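PDB 3E6E: alanine racemase from Enterococcus faecalis, which belongs to the two-domain alanine racemase family, pairing an N-terminal TIM-type barrel with a beta-rich C-terminal domain. Local coordinates for residues Q16-T19 with E20-K24. The protein carries 1 engineered substitution. Residues are numbered along the deposited sequence; the frame is centred on the assembly and turned at random.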
# COMPACT_ATOMS: atom_id res chain seq x y z
N GLN A 16 -8.35 22.51 3.20
CA GLN A 16 -8.42 23.70 4.05
C GLN A 16 -7.60 23.46 5.32
O GLN A 16 -6.89 24.36 5.78
CB GLN A 16 -9.88 23.98 4.46
CG GLN A 16 -10.87 24.14 3.30
CD GLN A 16 -12.35 23.93 3.72
OE1 GLN A 16 -12.86 24.62 4.62
NE2 GLN A 16 -13.02 22.98 3.07
N ALA A 17 -7.71 22.26 5.87
CA ALA A 17 -6.98 21.90 7.08
C ALA A 17 -5.46 21.93 6.91
O ALA A 17 -4.74 22.41 7.80
CB ALA A 17 -7.43 20.53 7.57
N ILE A 18 -4.96 21.42 5.78
CA ILE A 18 -3.52 21.42 5.50
C ILE A 18 -3.03 22.89 5.49
O ILE A 18 -2.00 23.24 6.08
CB ILE A 18 -3.21 20.74 4.14
CG1 ILE A 18 -3.67 19.28 4.17
CG2 ILE A 18 -1.72 20.77 3.84
CD1 ILE A 18 -3.42 18.57 2.89
N THR A 19 -3.80 23.75 4.82
CA THR A 19 -3.50 25.18 4.74
C THR A 19 -3.39 25.76 6.15
O THR A 19 -2.44 26.47 6.49
CB THR A 19 -4.66 25.97 4.03
OG1 THR A 19 -4.82 25.52 2.68
CG2 THR A 19 -4.35 27.46 4.03
N GLU A 20 -4.38 25.46 6.97
CA GLU A 20 -4.44 25.96 8.33
C GLU A 20 -3.31 25.43 9.20
O GLU A 20 -2.79 26.15 10.05
CB GLU A 20 -5.81 25.61 8.93
CG GLU A 20 -5.95 25.84 10.42
CD GLU A 20 -7.33 25.44 10.93
OE1 GLU A 20 -7.47 25.27 12.17
OE2 GLU A 20 -8.27 25.31 10.09
N ASN A 21 -2.93 24.18 9.00
CA ASN A 21 -1.84 23.63 9.79
C ASN A 21 -0.56 24.37 9.38
O ASN A 21 0.30 24.68 10.22
CB ASN A 21 -1.69 22.12 9.52
CG ASN A 21 -2.89 21.31 10.00
OD1 ASN A 21 -3.04 20.15 9.63
ND2 ASN A 21 -3.73 21.92 10.82
N VAL A 22 -0.45 24.67 8.09
CA VAL A 22 0.72 25.37 7.60
C VAL A 22 0.79 26.84 8.04
O VAL A 22 1.86 27.33 8.38
CB VAL A 22 0.80 25.29 6.08
CG1 VAL A 22 1.96 26.16 5.58
CG2 VAL A 22 0.99 23.84 5.66
N GLN A 23 -0.35 27.53 8.03
CA GLN A 23 -0.38 28.92 8.46
C GLN A 23 -0.06 29.03 9.95
O GLN A 23 0.71 29.90 10.35
CB GLN A 23 -1.74 29.55 8.21
CG GLN A 23 -1.85 30.28 6.90
CD GLN A 23 -2.89 31.40 6.96
OE1 GLN A 23 -2.68 32.43 7.61
NE2 GLN A 23 -4.02 31.19 6.29
N LYS A 24 -0.67 28.18 10.77
CA LYS A 24 -0.41 28.23 12.20
C LYS A 24 1.09 28.28 12.44
O LYS A 24 1.59 29.21 13.07
CB LYS A 24 -0.97 27.00 12.94
CG LYS A 24 -2.49 26.87 12.99
CD LYS A 24 -3.15 28.00 13.74
CE LYS A 24 -4.49 27.53 14.32
NZ LYS A 24 -5.34 26.76 13.35
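Successive turns of helix 15-28, residues 16-19 with 20-24, meet in a local contact of the N-terminal barrel domain, held by four consecutive i to i+4 backbone hydrogen bonds, with Ile18 and Val22 adding a side-chain touch. Gln16 O accepts from Glu20 N at 3.0 Å, and Ala17 O from Asn21 N at 2.8 Å. The next two join Ile18 O to Val22 N at 2.9 Å and Thr19 O to Gln23 N at 2.8 Å; the N-H...O angles of all four lie between 151° and 158°. Along the buried side, Ile18 CG2 approaches Val22 CG2 at 4.5 Å, a loose apolar touch. With chi1 at 174°, Val22 sets CG2 opposite its own carbonyl carbon and beside its N, where this methyl lies 3.1 Å from Ile18 O. Both side chains also face helix 48-56, Ile18 against Ser51 and Ala54 and Val22 against Ala55. Thr19 adds a polar tie to that helix, since its OG1 is hydrogen-bonded to Ala54 O. On another side, the extended chain of Glu20 carries its carboxylate to Lys24, whose NZ lies 2.9 Å from Glu20 OE1 in an i to i+4 salt bridge. This pair sits at a partly exposed surface, where Glu20 also touches Lys244 and Lys24 touches Tyr241. The result is a regular amphipathic alpha-helix that precedes strand 34-38 and packs on helix 48-56, consistent with a place in the helical layer outside the TIM-type barrel of the N-terminal domain.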